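Local coordinates for protein Sqt1 (Chaetomium thermophilum, PDB 4ZOY) that probably serves as a dedicated WD40-repeat chaperone that captures a newly made ribosomal protein during its translation, in ribosome biogenesis, at residues Phe19-Thr33 / Ser91-Leu105. Numbering follows the deposited sequence.
Sequences FAIAQHPLYPNIVAT and SINALTFTLPRGDFL
Phe-97 and Leu-95 rise from one blade of this WD40 beta-propeller into hollows of the preceding blade, where the first strands of two successive four-stranded sheets, 18-23 and 92-97, run side by side at 10° with their axes 5.3 Å apart. The side chain of Phe-97 is the largest bump. Its ring is sandwiched between Leu-105 CD1, from its own sheet and over the centre of one face, and His-24 on the opposite face, whose CB stands 4.2 Å from the ring centroid and almost on the normal. The rim of the ring fits into the hairpin of 19-33: Ala-22 O and Ala-32 N lie at its edge, and Ile-30 CG2 meets Phe-97 CZ at 3.8 Å. The small Ala-20, Ala-22 and Ala-32 shape the neighbouring hollow for Leu-95, whose CD1 reaches 3.5 Å from Ala-32 O. Between the strands, water 1 forms a bridge, donating to Ile-21 O and, weakly, to Leu-95 O.

Past the C-terminal ends of the two strands the fit reverses, and Pro-25 pushes CG into the turn after Phe-97, 3.5 Å from Gly-102 N. A first torsion of -166° swings the His-24 imidazole to the side of its own carbonyl carbon, toward the backbone of Arg-101 and Gly-102, and it receives Gly-102 CA over one face. Its ND1 accepts Leu-26 N close to the ring plane and Tyr-27 N well out of it, while NE2 binds water 3, which donates to Gly-102 O. With an alanine in its place the imidazole is gone, and the amides of Leu-26 and Tyr-27 would probably lose their shared acceptor, water 3 its NE2 partner, and a gap would open against Gly-102. Beyond it, the methyl Leu-26 CD1 sits over the centre of one face of the Arg-101 guanidinium, 3.5 Å from Arg-101 CZ.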
loop_
_atom_site.group_PDB
_atom_site.type_symbol
_atom_site.label_atom_id
_atom_site.label_comp_id
_atom_site.label_asym_id
_atom_site.label_seq_id
_atom_site.Cartn_x
_atom_site.Cartn_y
_atom_site.Cartn_z
ATOM N N PHE A 19 -11.901 -1.913 -4.487
ATOM C CA PHE A 19 -10.654 -2.583 -4.115
ATOM C C PHE A 19 -9.473 -1.652 -3.947
ATOM O O PHE A 19 -8.525 -1.987 -3.235
ATOM C CB PHE A 19 -10.263 -3.625 -5.169
ATOM C CG PHE A 19 -11.178 -4.816 -5.230
ATOM C CD1 PHE A 19 -11.366 -5.623 -4.127
ATOM C CD2 PHE A 19 -11.806 -5.151 -6.416
ATOM C CE1 PHE A 19 -12.195 -6.739 -4.197
ATOM C CE2 PHE A 19 -12.630 -6.261 -6.491
ATOM C CZ PHE A 19 -12.824 -7.049 -5.381
ATOM N N ALA A 20 -9.509 -0.512 -4.630
ATOM C CA ALA A 20 -8.316 0.317 -4.767
ATOM C C ALA A 20 -8.593 1.786 -4.560
ATOM O O ALA A 20 -9.698 2.280 -4.860
ATOM C CB ALA A 20 -7.695 0.097 -6.143
ATOM N N ILE A 21 -7.586 2.499 -4.057
ATOM C CA ILE A 21 -7.695 3.933 -3.866
ATOM C C ILE A 21 -6.316 4.569 -3.992
ATOM O O ILE A 21 -5.310 3.990 -3.562
ATOM C CB ILE A 21 -8.343 4.269 -2.502
ATOM C CG1 ILE A 21 -8.455 5.779 -2.284
ATOM C CG2 ILE A 21 -7.600 3.580 -1.344
ATOM C CD1 ILE A 21 -9.391 6.167 -1.114
ATOM N N ALA A 22 -6.276 5.740 -4.618
ATOM C CA ALA A 22 -5.045 6.504 -4.728
ATOM C C ALA A 22 -5.330 7.968 -4.459
ATOM O O ALA A 22 -6.445 8.447 -4.688
ATOM C CB ALA A 22 -4.423 6.322 -6.093
ATOM N N GLN A 23 -4.319 8.673 -3.967
ATOM C CA GLN A 23 -4.443 10.063 -3.576
ATOM C C GLN A 23 -3.374 10.870 -4.288
ATOM O O GLN A 23 -2.238 10.417 -4.420
ATOM C CB GLN A 23 -4.306 10.194 -2.061
ATOM C CG GLN A 23 -4.528 11.590 -1.516
ATOM C CD GLN A 23 -4.644 11.566 -0.016
ATOM O OE1 GLN A 23 -3.920 10.832 0.653
ATOM N NE2 GLN A 23 -5.598 12.316 0.522
ATOM N N HIS A 24 -3.738 12.044 -4.778
ATOM C CA HIS A 24 -2.774 12.906 -5.453
ATOM C C HIS A 24 -1.711 13.376 -4.452
ATOM O O HIS A 24 -2.044 13.772 -3.339
ATOM C CB HIS A 24 -3.499 14.094 -6.085
ATOM C CG HIS A 24 -2.675 14.858 -7.074
ATOM N ND1 HIS A 24 -1.624 15.666 -6.702
ATOM C CD2 HIS A 24 -2.765 14.952 -8.421
ATOM C CE1 HIS A 24 -1.090 16.214 -7.780
ATOM N NE2 HIS A 24 -1.770 15.805 -8.835
ATOM N N PRO A 25 -0.423 13.312 -4.833
ATOM C CA PRO A 25 0.621 13.613 -3.838
ATOM C C PRO A 25 0.714 15.086 -3.441
ATOM O O PRO A 25 1.269 15.379 -2.382
ATOM C CB PRO A 25 1.914 13.167 -4.539
ATOM C CG PRO A 25 1.608 13.224 -5.984
ATOM C CD PRO A 25 0.150 12.804 -6.088
ATOM N N LEU A 26 0.187 15.980 -4.267
ATOM C CA LEU A 26 0.217 17.411 -3.961
ATOM C C LEU A 26 -1.126 17.926 -3.457
ATOM O O LEU A 26 -1.182 18.876 -2.677
ATOM C CB LEU A 26 0.625 18.214 -5.191
ATOM C CG LEU A 26 1.947 17.856 -5.857
ATOM C CD1 LEU A 26 2.207 18.801 -7.017
ATOM C CD2 LEU A 26 3.091 17.883 -4.855
ATOM N N TYR A 27 -2.205 17.298 -3.915
ATOM C CA TYR A 27 -3.552 17.780 -3.630
ATOM C C TYR A 27 -4.373 16.658 -3.000
ATOM O O TYR A 27 -4.984 15.852 -3.711
ATOM C CB TYR A 27 -4.209 18.293 -4.911
ATOM C CG TYR A 27 -3.305 19.227 -5.682
ATOM C CD1 TYR A 27 -2.930 20.452 -5.148
ATOM C CD2 TYR A 27 -2.824 18.883 -6.939
ATOM C CE1 TYR A 27 -2.096 21.310 -5.840
ATOM C CE2 TYR A 27 -1.987 19.738 -7.640
ATOM C CZ TYR A 27 -1.632 20.949 -7.083
ATOM O OH TYR A 27 -0.803 21.801 -7.776
ATOM N N PRO A 28 -4.389 16.599 -1.664
ATOM C CA PRO A 28 -4.984 15.464 -0.943
ATOM C C PRO A 28 -6.486 15.338 -1.196
ATOM O O PRO A 28 -7.064 14.274 -0.969
ATOM C CB PRO A 28 -4.710 15.789 0.531
ATOM C CG PRO A 28 -3.682 16.872 0.526
ATOM C CD PRO A 28 -3.834 17.613 -0.750
ATOM N N ASN A 29 -7.113 16.406 -1.672
ATOM C CA ASN A 29 -8.539 16.361 -1.975
ATOM C C ASN A 29 -8.861 15.567 -3.241
ATOM O O ASN A 29 -10.008 15.207 -3.483
ATOM C CB ASN A 29 -9.091 17.782 -2.109
ATOM C CG ASN A 29 -8.390 18.572 -3.192
ATOM O OD1 ASN A 29 -7.173 18.764 -3.145
ATOM N ND2 ASN A 29 -9.150 19.016 -4.192
ATOM N N ILE A 30 -7.850 15.300 -4.059
ATOM C CA ILE A 30 -8.062 14.563 -5.290
ATOM C C ILE A 30 -7.753 13.096 -5.049
ATOM O O ILE A 30 -6.609 12.722 -4.796
ATOM C CB ILE A 30 -7.202 15.114 -6.437
ATOM C CG1 ILE A 30 -7.539 16.589 -6.672
ATOM C CG2 ILE A 30 -7.405 14.294 -7.706
ATOM C CD1 ILE A 30 -6.780 17.211 -7.817
ATOM N N VAL A 31 -8.795 12.276 -5.107
ATOM C CA VAL A 31 -8.709 10.862 -4.779
ATOM C C VAL A 31 -9.387 10.030 -5.860
ATOM O O VAL A 31 -10.476 10.376 -6.315
ATOM C CB VAL A 31 -9.360 10.578 -3.414
ATOM C CG1 VAL A 31 -9.393 9.101 -3.127
ATOM C CG2 VAL A 31 -8.625 11.324 -2.307
ATOM N N ALA A 32 -8.733 8.949 -6.276
ATOM C CA ALA A 32 -9.292 8.005 -7.233
ATOM C C ALA A 32 -9.664 6.700 -6.543
ATOM O O ALA A 32 -8.928 6.212 -5.686
ATOM C CB ALA A 32 -8.307 7.744 -8.364
ATOM N N THR A 33 -10.805 6.128 -6.924
ATOM C CA THR A 33 -11.260 4.870 -6.348
ATOM C C THR A 33 -11.597 3.899 -7.466
ATOM O O THR A 33 -11.979 4.310 -8.548
ATOM C CB THR A 33 -12.479 5.074 -5.414
ATOM O OG1 THR A 33 -13.552 5.678 -6.147
ATOM C CG2 THR A 33 -12.104 5.981 -4.255
ATOM N N SER A 91 -12.320 -6.272 -12.713
ATOM C CA SER A 91 -12.178 -5.338 -11.588
ATOM C C SER A 91 -10.919 -4.492 -11.617
ATOM O O SER A 91 -9.845 -4.992 -11.921
ATOM C CB SER A 91 -12.199 -6.106 -10.272
ATOM O OG SER A 91 -13.344 -6.939 -10.202
ATOM N N ILE A 92 -11.052 -3.213 -11.292
ATOM C CA ILE A 92 -9.855 -2.412 -11.015
ATOM C C ILE A 92 -9.313 -2.828 -9.654
ATOM O O ILE A 92 -10.040 -2.820 -8.666
ATOM C CB ILE A 92 -10.125 -0.908 -11.036
ATOM C CG1 ILE A 92 -10.573 -0.471 -12.439
ATOM C CG2 ILE A 92 -8.859 -0.151 -10.600
ATOM C CD1 ILE A 92 -10.830 1.019 -12.596
ATOM N N ASN A 93 -8.033 -3.187 -9.613
ATOM C CA ASN A 93 -7.419 -3.759 -8.425
ATOM C C ASN A 93 -6.305 -2.881 -7.853
ATOM O O ASN A 93 -5.862 -3.079 -6.715
ATOM C CB ASN A 93 -6.858 -5.145 -8.765
ATOM C CG ASN A 93 -6.602 -5.983 -7.537
ATOM O OD1 ASN A 93 -7.415 -6.023 -6.615
ATOM N ND2 ASN A 93 -5.466 -6.664 -7.518
ATOM N N ALA A 94 -5.860 -1.918 -8.655
ATOM C CA ALA A 94 -4.749 -1.056 -8.288
ATOM C C ALA A 94 -4.925 0.316 -8.921
ATOM O O ALA A 94 -5.393 0.414 -10.060
ATOM C CB ALA A 94 -3.430 -1.682 -8.727
ATOM N N LEU A 95 -4.572 1.354 -8.167
ATOM C CA LEU A 95 -4.560 2.741 -8.635
ATOM C C LEU A 95 -3.364 3.459 -8.082
ATOM O O LEU A 95 -2.999 3.253 -6.922
ATOM C CB LEU A 95 -5.804 3.501 -8.187
ATOM C CG LEU A 95 -7.103 3.136 -8.888
ATOM C CD1 LEU A 95 -8.257 3.627 -8.019
ATOM C CD2 LEU A 95 -7.153 3.772 -10.270
ATOM N N THR A 96 -2.767 4.332 -8.883
ATOM C CA THR A 96 -1.776 5.226 -8.325
ATOM C C THR A 96 -1.676 6.530 -9.109
ATOM O O THR A 96 -1.844 6.557 -10.330
ATOM C CB THR A 96 -0.395 4.544 -8.248
ATOM O OG1 THR A 96 0.487 5.329 -7.429
ATOM C CG2 THR A 96 0.186 4.383 -9.612
ATOM N N PHE A 97 -1.471 7.617 -8.377
ATOM C CA PHE A 97 -0.965 8.849 -8.957
ATOM C C PHE A 97 0.546 8.744 -8.938
ATOM O O PHE A 97 1.117 8.255 -7.965
ATOM C CB PHE A 97 -1.418 10.084 -8.172
ATOM C CG PHE A 97 -2.870 10.426 -8.355
ATOM C CD1 PHE A 97 -3.282 11.212 -9.419
ATOM C CD2 PHE A 97 -3.821 9.983 -7.449
ATOM C CE1 PHE A 97 -4.625 11.536 -9.587
ATOM C CE2 PHE A 97 -5.170 10.303 -7.614
ATOM C CZ PHE A 97 -5.564 11.081 -8.681
ATOM N N THR A 98 1.215 9.207 -9.985
ATOM C CA THR A 98 2.667 9.107 -9.987
ATOM C C THR A 98 3.330 10.135 -9.078
ATOM O O THR A 98 2.753 11.170 -8.744
ATOM C CB THR A 98 3.239 9.250 -11.408
ATOM O OG1 THR A 98 2.730 10.444 -12.026
ATOM C CG2 THR A 98 2.868 8.034 -12.246
ATOM N N LEU A 99 4.546 9.807 -8.650
ATOM C CA LEU A 99 5.419 10.727 -7.930
ATOM C C LEU A 99 6.329 11.402 -8.952
ATOM O O LEU A 99 6.631 10.807 -9.989
ATOM C CB LEU A 99 6.231 9.976 -6.873
ATOM C CG LEU A 99 5.421 9.374 -5.724
ATOM C CD1 LEU A 99 6.307 8.477 -4.875
ATOM C CD2 LEU A 99 4.788 10.480 -4.869
ATOM N N PRO A 100 6.772 12.635 -8.673
ATOM C CA PRO A 100 6.552 13.403 -7.444
ATOM C C PRO A 100 5.299 14.269 -7.396
ATOM O O PRO A 100 4.954 14.717 -6.303
ATOM C CB PRO A 100 7.791 14.306 -7.393
ATOM C CG PRO A 100 8.080 14.571 -8.825
ATOM C CD PRO A 100 7.802 13.263 -9.524
ATOM N N ARG A 101 4.653 14.515 -8.527
ATOM C CA ARG A 101 3.650 15.582 -8.588
ATOM C C ARG A 101 2.322 15.154 -9.210
ATOM O O ARG A 101 1.487 15.998 -9.536
ATOM C CB ARG A 101 4.210 16.792 -9.354
ATOM C CG ARG A 101 5.443 17.431 -8.695
ATOM C CD ARG A 101 5.870 18.729 -9.395
ATOM N NE ARG A 101 5.301 19.925 -8.771
ATOM C CZ ARG A 101 4.250 20.588 -9.243
ATOM N NH1 ARG A 101 3.644 20.175 -10.350
ATOM N NH2 ARG A 101 3.802 21.664 -8.611
ATOM N N GLY A 102 2.116 13.850 -9.373
ATOM C CA GLY A 102 0.836 13.357 -9.855
ATOM C C GLY A 102 0.550 13.688 -11.305
ATOM O O GLY A 102 -0.594 13.955 -11.672
ATOM N N ASP A 103 1.587 13.657 -12.139
ATOM C CA ASP A 103 1.439 13.950 -13.564
ATOM C C ASP A 103 0.553 12.931 -14.266
ATOM O O ASP A 103 -0.041 13.210 -15.311
ATOM C CB ASP A 103 2.801 13.985 -14.264
ATOM C CG ASP A 103 3.622 15.194 -13.887
ATOM O OD1 ASP A 103 3.039 16.269 -13.669
ATOM O OD2 ASP A 103 4.857 15.061 -13.813
ATOM N N PHE A 104 0.490 11.729 -13.709
ATOM C CA PHE A 104 -0.307 10.674 -14.297
ATOM C C PHE A 104 -1.130 9.977 -13.237
ATOM O O PHE A 104 -0.736 9.907 -12.075
ATOM C CB PHE A 104 0.567 9.640 -15.006
ATOM C CG PHE A 104 1.412 10.212 -16.099
ATOM C CD1 PHE A 104 0.927 10.299 -17.393
ATOM C CD2 PHE A 104 2.697 10.657 -15.831
ATOM C CE1 PHE A 104 1.706 10.826 -18.405
ATOM C CE2 PHE A 104 3.487 11.185 -16.839
ATOM C CZ PHE A 104 2.988 11.269 -18.130
ATOM N N LEU A 105 -2.284 9.488 -13.666
ATOM C CA LEU A 105 -3.109 8.576 -12.891
ATOM C C LEU A 105 -3.118 7.260 -13.635
ATOM O O LEU A 105 -3.395 7.223 -14.835
ATOM C CB LEU A 105 -4.535 9.118 -12.732
ATOM C CG LEU A 105 -5.567 8.173 -12.116
ATOM C CD1 LEU A 105 -5.189 7.799 -10.688
ATOM C CD2 LEU A 105 -6.950 8.816 -12.158
HETATM O O HOH W 1 -2.622 4.268 -3.631
HETATM O O HOH W 2 -0.923 7.421 -5.529
HETATM O O HOH W 3 -1.410 16.726 -11.480
#